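Local coordinates for putative epoxide hydrolase protein (PDB 5BOV) that is probably a hydrolase of the alpha/beta-hydrolase fold, perhaps acting on epoxides or on monoacylglycerol esters, its substrate not established, at residues A[155-160]-A[176-181]; A[169-174]-A[211-216]; A[274-279]-A[298-303]. All blocks are in the same frame, centred on the assembly; numbering follows the deposited sequence.

Interaction 1 (A[155-160]-A[176-181]); sequences SWWYQF and HDFAKF
W157 is the first residue of 155-160 to touch 176-181, and its six-membered ring reaches two phenylalanines one helical turn apart. CG lies between the backbone N and the carbonyl carbon (chi1 71°), which sends the indole across the gap with CH2 and CZ2 foremost. W157 CH2 comes to 3.5 Å from F178 CZ and lies nearly as close to CE2 of that ring. The two rings meet obliquely, planes at 34° and centroids 5.4 Å apart. Next to CH2, W157 CZ2 lies 3.9 Å from F181 CE2, at the edge of that phenyl ring. The pyrrole NH points to another partner, Q185 OE1, further along helix 175-186. One residue on, Y158 offers only its CB, which sits 4.0 Å from F178 CZ near the plane of that ring. The rest of Y158 turns off toward W40. F178 CZ thus touches both W157 CH2 and Y158 CB, and F178 also meets the rings of F162 and Y171. The joint between helices 157-162 and 175-186 is therefore carbon against carbon, probably held by shape fit and partial exclusion of water, while the W157–Q185 bond supplies a polar tie beside it.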
loop_
_atom_site.group_PDB
_atom_site.type_symbol
_atom_site.label_atom_id
_atom_site.label_comp_id
_atom_site.label_asym_id
_atom_site.label_seq_id
_atom_site.Cartn_x
_atom_site.Cartn_y
_atom_site.Cartn_z
ATOM N N SER A 155 3.373 7.724 -18.302
ATOM C CA SER A 155 3.106 6.596 -17.383
ATOM C C SER A 155 2.498 7.038 -16.037
ATOM O O SER A 155 1.826 6.240 -15.391
ATOM C CB SER A 155 4.409 5.790 -17.147
ATOM O OG SER A 155 5.275 6.375 -16.107
ATOM N N TRP A 156 2.719 8.239 -15.600
ATOM C CA TRP A 156 2.094 8.826 -14.383
ATOM C C TRP A 156 0.850 9.757 -14.699
ATOM O O TRP A 156 0.442 10.548 -13.849
ATOM C CB TRP A 156 3.086 9.700 -13.637
ATOM C CG TRP A 156 4.043 9.021 -12.807
ATOM C CD1 TRP A 156 5.418 8.877 -13.044
ATOM C CD2 TRP A 156 3.804 8.566 -11.504
ATOM N NE1 TRP A 156 6.002 8.268 -11.950
ATOM C CE2 TRP A 156 5.019 8.011 -11.022
ATOM C CE3 TRP A 156 2.637 8.470 -10.717
ATOM C CZ2 TRP A 156 5.115 7.430 -9.752
ATOM C CZ3 TRP A 156 2.724 7.888 -9.449
ATOM C CH2 TRP A 156 3.965 7.385 -8.981
ATOM N N TRP A 157 0.275 9.601 -15.861
ATOM C CA TRP A 157 -0.715 10.575 -16.421
ATOM C C TRP A 157 -1.827 10.932 -15.410
ATOM O O TRP A 157 -2.239 12.069 -15.302
ATOM C CB TRP A 157 -1.316 10.096 -17.720
ATOM C CG TRP A 157 -2.236 8.979 -17.630
ATOM C CD1 TRP A 157 -1.908 7.672 -17.481
ATOM C CD2 TRP A 157 -3.675 9.057 -17.628
ATOM N NE1 TRP A 157 -3.060 6.934 -17.393
ATOM C CE2 TRP A 157 -4.153 7.759 -17.435
ATOM C CE3 TRP A 157 -4.596 10.115 -17.727
ATOM C CZ2 TRP A 157 -5.527 7.458 -17.430
ATOM C CZ3 TRP A 157 -5.954 9.821 -17.687
ATOM C CH2 TRP A 157 -6.393 8.494 -17.528
ATOM N N TYR A 158 -2.304 9.894 -14.720
ATOM C CA TYR A 158 -3.435 10.040 -13.859
ATOM C C TYR A 158 -3.190 10.982 -12.695
ATOM O O TYR A 158 -4.110 11.618 -12.239
ATOM C CB TYR A 158 -3.933 8.660 -13.343
ATOM C CG TYR A 158 -2.828 7.834 -12.718
ATOM C CD1 TYR A 158 -2.044 6.961 -13.520
ATOM C CD2 TYR A 158 -2.547 7.946 -11.379
ATOM C CE1 TYR A 158 -0.997 6.230 -12.953
ATOM C CE2 TYR A 158 -1.523 7.248 -10.823
ATOM C CZ TYR A 158 -0.749 6.396 -11.635
ATOM O OH TYR A 158 0.252 5.676 -11.017
ATOM N N GLN A 159 -1.953 11.114 -12.220
ATOM C CA GLN A 159 -1.731 11.963 -11.086
ATOM C C GLN A 159 -1.944 13.402 -11.501
ATOM O O GLN A 159 -2.442 14.234 -10.741
ATOM C CB GLN A 159 -0.350 11.752 -10.462
ATOM C CG GLN A 159 0.860 12.359 -11.125
ATOM C CD GLN A 159 2.159 12.072 -10.331
ATOM O OE1 GLN A 159 2.119 11.637 -9.166
ATOM N NE2 GLN A 159 3.256 12.262 -10.951
ATOM N N PHE A 160 -1.562 13.704 -12.720
ATOM C CA PHE A 160 -1.800 15.076 -13.291
ATOM C C PHE A 160 -3.274 15.317 -13.606
ATOM O O PHE A 160 -3.802 16.427 -13.276
ATOM C CB PHE A 160 -0.951 15.374 -14.498
ATOM C CG PHE A 160 0.499 15.015 -14.287
ATOM C CD1 PHE A 160 1.293 15.782 -13.450
ATOM C CD2 PHE A 160 1.051 13.939 -14.948
ATOM C CE1 PHE A 160 2.612 15.429 -13.192
ATOM C CE2 PHE A 160 2.359 13.571 -14.682
ATOM C CZ PHE A 160 3.139 14.326 -13.824
ATOM N N HIS A 176 -15.393 3.159 -11.191
ATOM C CA HIS A 176 -15.211 1.803 -11.619
ATOM C C HIS A 176 -14.443 1.652 -12.909
ATOM O O HIS A 176 -13.468 0.894 -13.058
ATOM C CB HIS A 176 -16.680 1.189 -11.760
ATOM C CG HIS A 176 -16.711 -0.229 -12.171
ATOM N ND1 HIS A 176 -16.437 -0.658 -13.450
ATOM C CD2 HIS A 176 -17.018 -1.341 -11.458
ATOM C CE1 HIS A 176 -16.561 -1.978 -13.510
ATOM N NE2 HIS A 176 -16.925 -2.400 -12.319
ATOM N N ASP A 177 -14.886 2.325 -13.971
ATOM C CA ASP A 177 -14.204 2.258 -15.242
ATOM C C ASP A 177 -12.770 2.797 -15.229
ATOM O O ASP A 177 -11.904 2.308 -15.916
ATOM C CB ASP A 177 -14.987 2.975 -16.340
ATOM C CG ASP A 177 -16.329 2.270 -16.662
ATOM O OD1 ASP A 177 -16.527 1.098 -16.284
ATOM O OD2 ASP A 177 -17.164 2.979 -17.295
ATOM N N PHE A 178 -12.579 3.838 -14.453
ATOM C CA PHE A 178 -11.274 4.489 -14.377
ATOM C C PHE A 178 -10.283 3.550 -13.665
ATOM O O PHE A 178 -9.213 3.261 -14.225
ATOM C CB PHE A 178 -11.360 5.839 -13.660
ATOM C CG PHE A 178 -10.123 6.678 -13.853
ATOM C CD1 PHE A 178 -8.937 6.393 -13.225
ATOM C CD2 PHE A 178 -10.148 7.776 -14.701
ATOM C CE1 PHE A 178 -7.786 7.145 -13.446
ATOM C CE2 PHE A 178 -8.995 8.534 -14.902
ATOM C CZ PHE A 178 -7.803 8.211 -14.325
ATOM N N ALA A 179 -10.712 2.974 -12.552
ATOM C CA ALA A 179 -9.814 2.064 -11.838
ATOM C C ALA A 179 -9.547 0.838 -12.695
ATOM O O ALA A 179 -8.421 0.316 -12.693
ATOM C CB ALA A 179 -10.401 1.665 -10.482
ATOM N N LYS A 180 -10.548 0.326 -13.400
ATOM C CA LYS A 180 -10.303 -0.865 -14.198
ATOM C C LYS A 180 -9.288 -0.593 -15.328
ATOM O O LYS A 180 -8.447 -1.401 -15.621
ATOM C CB LYS A 180 -11.626 -1.421 -14.810
ATOM C CG LYS A 180 -11.484 -2.827 -15.389
ATOM C CD LYS A 180 -12.884 -3.290 -15.855
ATOM C CE LYS A 180 -12.902 -4.782 -16.117
ATOM N NZ LYS A 180 -14.257 -5.275 -16.485
ATOM N N PHE A 181 -9.410 0.588 -15.966
ATOM C CA PHE A 181 -8.450 0.982 -16.954
ATOM C C PHE A 181 -7.021 1.062 -16.378
ATOM O O PHE A 181 -6.069 0.559 -16.976
ATOM C CB PHE A 181 -8.930 2.325 -17.535
ATOM C CG PHE A 181 -8.113 2.835 -18.682
ATOM C CD1 PHE A 181 -8.313 2.370 -19.960
ATOM C CD2 PHE A 181 -7.172 3.770 -18.477
ATOM C CE1 PHE A 181 -7.568 2.861 -21.045
ATOM C CE2 PHE A 181 -6.428 4.261 -19.500
ATOM C CZ PHE A 181 -6.578 3.777 -20.778
#

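Interaction 2 (A[169-174]-A[211-216]); sequences AGYRQN and AITISN
Y171 and T213 bring helices 165-173 and 209-220 together, their side chains crossing at about a right angle. From CB, the tyrosine CG swings anti to the backbone N (chi1 -165°), and this carries the ring out to the second helix. There one side of the ring does the touching. Y171 CD2 lies 4.0 Å from the T213 methyl, CG2. The next atom out, Y171 CE2, meets all three side-chain atoms of T213: OG1 at 3.6 Å, CG2 at 3.8 Å and CB at 3.9 Å. The approach is oblique to the ring, and the hydroxyl takes part here by packing against carbon; it hydrogen-bonds to H209 O, one turn back on its own helix, with a weak bond from W40 NE1. At the tip, Y171 OH pairs with H209 NE2, so both polar ends are tied to the same histidine at the start of helix 209-220.

R172 makes the second link through water. R172 NH2 donates to the water oxygen over 3.2 Å, with the water in the guanidinium plane, and A211 N donates to the same oxygen over 2.9 Å. R172 NH1 is salt-bridged to E168. F162 of helix 157-162 packs against Y171, T213 and I214, and P41 touches the Y171 ring. The contact lies in the helices between strands 127-133 and 247-252, consistent with the cap of alpha/beta hydrolases.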
loop_
_atom_site.group_PDB
_atom_site.type_symbol
_atom_site.label_atom_id
_atom_site.label_comp_id
_atom_site.label_asym_id
_atom_site.label_seq_id
_atom_site.Cartn_x
_atom_site.Cartn_y
_atom_site.Cartn_z
ATOM N N ALA A 169 -13.724 15.236 -10.831
ATOM C CA ALA A 169 -15.040 14.899 -11.312
ATOM C C ALA A 169 -15.078 13.591 -12.139
ATOM O O ALA A 169 -15.997 12.803 -11.991
ATOM C CB ALA A 169 -15.619 16.081 -12.143
ATOM N N GLY A 170 -14.082 13.390 -12.986
ATOM C CA GLY A 170 -13.972 12.184 -13.761
ATOM C C GLY A 170 -13.833 10.959 -12.872
ATOM O O GLY A 170 -14.467 9.920 -13.102
ATOM N N TYR A 171 -13.003 11.086 -11.850
ATOM C CA TYR A 171 -12.753 9.919 -10.987
ATOM C C TYR A 171 -13.986 9.594 -10.200
ATOM O O TYR A 171 -14.296 8.433 -9.950
ATOM C CB TYR A 171 -11.488 10.087 -10.125
ATOM C CG TYR A 171 -11.025 8.765 -9.502
ATOM C CD1 TYR A 171 -10.703 7.677 -10.327
ATOM C CD2 TYR A 171 -10.942 8.613 -8.138
ATOM C CE1 TYR A 171 -10.353 6.457 -9.752
ATOM C CE2 TYR A 171 -10.593 7.398 -7.544
ATOM C CZ TYR A 171 -10.276 6.343 -8.352
ATOM O OH TYR A 171 -9.938 5.099 -7.835
ATOM N N ARG A 172 -14.677 10.633 -9.768
ATOM C CA ARG A 172 -15.935 10.446 -9.006
ATOM C C ARG A 172 -17.041 9.889 -9.878
ATOM O O ARG A 172 -17.774 8.986 -9.461
ATOM C CB ARG A 172 -16.388 11.729 -8.357
ATOM C CG ARG A 172 -17.694 11.593 -7.568
ATOM C CD ARG A 172 -17.937 12.784 -6.693
ATOM N NE ARG A 172 -17.115 12.709 -5.498
ATOM C CZ ARG A 172 -16.176 13.572 -5.137
ATOM N NH1 ARG A 172 -15.868 14.640 -5.867
ATOM N NH2 ARG A 172 -15.537 13.345 -3.988
ATOM N N GLN A 173 -17.222 10.430 -11.066
ATOM C CA GLN A 173 -18.295 9.935 -11.934
ATOM C C GLN A 173 -18.046 8.521 -12.509
ATOM O O GLN A 173 -19.002 7.801 -12.822
ATOM C CB GLN A 173 -18.477 10.866 -13.108
ATOM C CG GLN A 173 -19.071 12.184 -12.689
ATOM C CD GLN A 173 -19.153 13.151 -13.879
ATOM O OE1 GLN A 173 -19.232 12.737 -15.065
ATOM N NE2 GLN A 173 -19.072 14.433 -13.576
ATOM N N ASN A 174 -16.774 8.197 -12.740
ATOM C CA ASN A 174 -16.346 7.049 -13.521
ATOM C C ASN A 174 -15.370 6.158 -12.668
ATOM O O ASN A 174 -14.518 5.551 -13.297
ATOM C CB ASN A 174 -15.555 7.481 -14.815
ATOM C CG ASN A 174 -16.370 8.404 -15.719
ATOM O OD1 ASN A 174 -17.580 8.202 -15.857
ATOM N ND2 ASN A 174 -15.717 9.410 -16.352
ATOM N N ALA A 211 -11.914 11.440 -2.412
ATOM C CA ALA A 211 -11.222 12.499 -1.728
ATOM C C ALA A 211 -9.798 12.052 -1.366
ATOM O O ALA A 211 -8.832 12.813 -1.506
ATOM C CB ALA A 211 -11.973 12.941 -0.494
ATOM N N ILE A 212 -9.652 10.819 -0.868
ATOM C CA ILE A 212 -8.333 10.303 -0.454
ATOM C C ILE A 212 -7.425 10.165 -1.669
ATOM O O ILE A 212 -6.209 10.506 -1.598
ATOM C CB ILE A 212 -8.455 8.973 0.311
ATOM C CG1 ILE A 212 -9.180 9.196 1.628
ATOM C CG2 ILE A 212 -7.082 8.343 0.567
ATOM C CD1 ILE A 212 -8.506 10.126 2.604
ATOM N N THR A 213 -7.962 9.649 -2.774
ATOM C CA THR A 213 -7.191 9.487 -3.980
ATOM C C THR A 213 -6.657 10.855 -4.451
ATOM O O THR A 213 -5.445 11.023 -4.746
ATOM C CB THR A 213 -8.033 8.877 -5.075
ATOM O OG1 THR A 213 -8.408 7.542 -4.691
ATOM C CG2 THR A 213 -7.282 8.771 -6.414
ATOM N N ILE A 214 -7.552 11.822 -4.583
ATOM C CA ILE A 214 -7.144 13.146 -5.121
ATOM C C ILE A 214 -6.131 13.803 -4.175
ATOM O O ILE A 214 -5.129 14.404 -4.623
ATOM C CB ILE A 214 -8.389 14.033 -5.298
ATOM C CG1 ILE A 214 -9.334 13.445 -6.325
ATOM C CG2 ILE A 214 -8.042 15.474 -5.644
ATOM C CD1 ILE A 214 -8.785 13.046 -7.636
ATOM N N SER A 215 -6.403 13.711 -2.878
ATOM C CA SER A 215 -5.492 14.233 -1.882
ATOM C C SER A 215 -4.100 13.571 -1.993
ATOM O O SER A 215 -3.063 14.253 -1.929
ATOM C CB SER A 215 -6.022 14.074 -0.468
ATOM O OG SER A 215 -5.073 14.495 0.514
ATOM N N ASN A 216 -4.058 12.246 -2.051
ATOM C CA ASN A 216 -2.784 11.530 -2.204
ATOM C C ASN A 216 -1.933 12.098 -3.345
ATOM O O ASN A 216 -0.745 12.397 -3.131
ATOM C CB ASN A 216 -3.030 10.020 -2.393
ATOM C CG ASN A 216 -1.756 9.254 -2.621
ATOM O OD1 ASN A 216 -1.145 8.740 -1.687
ATOM N ND2 ASN A 216 -1.349 9.135 -3.882
HETATM O O HOH W 1 -14.696 11.246 -1.710
#

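Interaction 3 (A[274-279]-A[298-303]); sequences EHRDLP and VVDADR
R276 grips D300 end-on: both terminal nitrogens converge on one carboxylate oxygen, OD2. This holds for the conformer given; the arginine has a second one. R276 NH2 stands 2.8 Å from D300 OD2, and R276 NH1 2.9 Å from the same atom. Sharing one acceptor bends both bonds, that from NH2 to 147°. OD2 lies close to the guanidinium plane and receives both donors on its anti side, while the two flat groups stand 75° apart. The arginine chain is extended from CG to NE, which holds its end out from the strand toward the helix. E274, two residues back on the same strand, takes the NE edge: R276 NE donates to E274 OE2 over 2.9 Å, nearly straight at 166°, and approaches from above the carboxylate plane. Two weak bonds from NH2 add to this. Strand 273-278 is the last of the parallel run in this alpha/beta-hydrolase sheet, and helix 291-303, later in the chain, packs back on the sheet; the salt-bridge network joins the two. Farther out, Q296 NE2 binds the other oxygen of D300, one turn earlier in the helix. R276 has backbone bonds with T249 and E251, and D300 and A301 rest on I248 of strand 247-252.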
loop_
_atom_site.group_PDB
_atom_site.type_symbol
_atom_site.label_atom_id
_atom_site.label_comp_id
_atom_site.label_asym_id
_atom_site.label_seq_id
_atom_site.Cartn_x
_atom_site.Cartn_y
_atom_site.Cartn_z
ATOM N N GLU A 274 17.648 -8.413 0.309
ATOM C CA GLU A 274 17.649 -9.197 -0.919
ATOM C C GLU A 274 16.659 -8.563 -1.866
ATOM O O GLU A 274 15.590 -8.099 -1.405
ATOM C CB GLU A 274 17.228 -10.614 -0.598
ATOM C CG GLU A 274 17.324 -11.530 -1.795
ATOM C CD GLU A 274 16.789 -12.953 -1.580
ATOM O OE1 GLU A 274 16.698 -13.377 -0.434
ATOM O OE2 GLU A 274 16.487 -13.573 -2.620
ATOM N N HIS A 275 17.027 -8.510 -3.119
ATOM C CA HIS A 275 16.103 -8.105 -4.161
ATOM C C HIS A 275 15.712 -9.312 -5.024
ATOM O O HIS A 275 16.584 -10.107 -5.409
ATOM C CB HIS A 275 16.700 -7.037 -5.102
ATOM C CG HIS A 275 15.733 -6.679 -6.176
ATOM N ND1 HIS A 275 14.569 -5.993 -5.921
ATOM C CD2 HIS A 275 15.684 -7.012 -7.492
ATOM C CE1 HIS A 275 13.831 -5.925 -6.996
ATOM N NE2 HIS A 275 14.491 -6.549 -7.982
ATOM N N ARG A 276 14.439 -9.415 -5.387
ATOM C CA ARG A 276 13.953 -10.487 -6.279
ATOM C C ARG A 276 13.126 -9.965 -7.406
ATOM O O ARG A 276 12.097 -9.296 -7.203
ATOM C CB ARG A 276 13.048 -11.500 -5.587
ATOM C CG ARG A 276 13.734 -12.183 -4.493
ATOM C CD ARG A 276 12.851 -13.217 -3.854
ATOM N NE ARG A 276 13.651 -13.798 -2.845
ATOM C CZ ARG A 276 13.167 -14.626 -1.958
ATOM N NH1 ARG A 276 11.867 -14.988 -1.957
ATOM N NH2 ARG A 276 14.015 -15.090 -1.080
ATOM N N ASP A 277 13.574 -10.283 -8.613
ATOM C CA ASP A 277 12.794 -10.031 -9.813
ATOM C C ASP A 277 11.913 -11.225 -9.952
ATOM O O ASP A 277 12.438 -12.390 -10.102
ATOM C CB ASP A 277 13.693 -9.807 -11.043
ATOM C CG ASP A 277 14.416 -8.464 -11.011
ATOM O OD1 ASP A 277 13.788 -7.446 -10.616
ATOM O OD2 ASP A 277 15.648 -8.421 -11.145
ATOM N N LEU A 278 10.633 -11.028 -10.032
ATOM C CA LEU A 278 9.726 -12.142 -10.215
ATOM C C LEU A 278 9.562 -12.457 -11.716
ATOM O O LEU A 278 9.133 -11.612 -12.442
ATOM C CB LEU A 278 8.378 -11.833 -9.630
ATOM C CG LEU A 278 8.389 -11.549 -8.121
ATOM C CD1 LEU A 278 6.992 -11.183 -7.647
ATOM C CD2 LEU A 278 8.937 -12.722 -7.334
ATOM N N PRO A 279 9.858 -13.671 -12.125
ATOM C CA PRO A 279 9.666 -13.955 -13.591
ATOM C C PRO A 279 8.187 -14.025 -13.953
ATOM O O PRO A 279 7.398 -14.418 -13.063
ATOM C CB PRO A 279 10.304 -15.313 -13.749
ATOM C CG PRO A 279 10.182 -15.985 -12.425
ATOM C CD PRO A 279 10.167 -14.873 -11.355
ATOM N N VAL A 298 7.489 -13.275 1.941
ATOM C CA VAL A 298 7.168 -12.924 3.339
ATOM C C VAL A 298 7.835 -13.919 4.290
ATOM O O VAL A 298 8.452 -13.501 5.249
ATOM C CB VAL A 298 5.621 -12.888 3.595
ATOM C CG1 VAL A 298 5.305 -12.748 5.068
ATOM C CG2 VAL A 298 4.962 -11.730 2.800
ATOM N N VAL A 299 7.747 -15.201 3.971
ATOM C CA VAL A 299 8.387 -16.237 4.821
ATOM C C VAL A 299 9.933 -15.995 4.853
ATOM O O VAL A 299 10.557 -16.024 5.931
ATOM C CB VAL A 299 8.099 -17.640 4.300
ATOM C CG1 VAL A 299 8.979 -18.645 4.995
ATOM C CG2 VAL A 299 6.609 -17.939 4.461
ATOM N N ASP A 300 10.512 -15.731 3.689
ATOM C CA ASP A 300 11.957 -15.508 3.576
ATOM C C ASP A 300 12.403 -14.260 4.290
ATOM O O ASP A 300 13.403 -14.268 4.981
ATOM C CB ASP A 300 12.397 -15.503 2.144
ATOM C CG ASP A 300 12.255 -16.847 1.463
ATOM O OD1 ASP A 300 12.080 -17.919 2.121
ATOM O OD2 ASP A 300 12.357 -16.890 0.223
ATOM N N ALA A 301 11.622 -13.185 4.189
ATOM C CA ALA A 301 11.997 -11.967 4.894
ATOM C C ALA A 301 11.889 -12.128 6.403
ATOM O O ALA A 301 12.720 -11.598 7.155
ATOM C CB ALA A 301 11.131 -10.805 4.402
ATOM N N ASP A 302 10.912 -12.920 6.843
ATOM C CA ASP A 302 10.708 -13.171 8.254
ATOM C C ASP A 302 11.907 -13.950 8.902
ATOM O O ASP A 302 12.048 -13.897 10.134
ATOM C CB ASP A 302 9.377 -13.971 8.427
ATOM C CG ASP A 302 9.092 -14.342 9.857
ATOM O OD1 ASP A 302 8.790 -13.476 10.751
ATOM O OD2 ASP A 302 9.087 -15.586 10.120
ATOM N N ARG A 303 12.675 -14.658 8.087
ATOM C CA ARG A 303 13.903 -15.282 8.557
ATOM C C ARG A 303 15.225 -14.693 8.143
ATOM O O ARG A 303 16.261 -15.170 8.625
ATOM C CB ARG A 303 13.878 -16.779 8.258
ATOM C CG ARG A 303 13.830 -17.176 6.789
ATOM C CD ARG A 303 13.935 -18.681 6.582
ATOM N NE ARG A 303 15.069 -19.045 7.403
ATOM C CZ ARG A 303 16.338 -18.940 6.965
ATOM N NH1 ARG A 303 16.630 -18.666 5.640
ATOM N NH2 ARG A 303 17.315 -19.152 7.840
#

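How the interactions relate
From the N terminus, the core sheet is built as far as strand 127-133 before the chain enters the helices that carry interactions 1 and 2. Interaction 1 closes a short helical loop, 155-160 to 176-181. Interaction 2 starts inside that loop, at 169-174, and closes later at 211-216, so the two cross rather than nest. They touch where F178 CD1 lies 3.6 Å from Y171 CD1, and together they bind helices 157-162, 165-173, 175-186 and 209-220. Interaction 3 comes after both in series, linking the last strand to the final helix; its centre is about 34 Å from that of interaction 2, on the opposite side of the chain's centre.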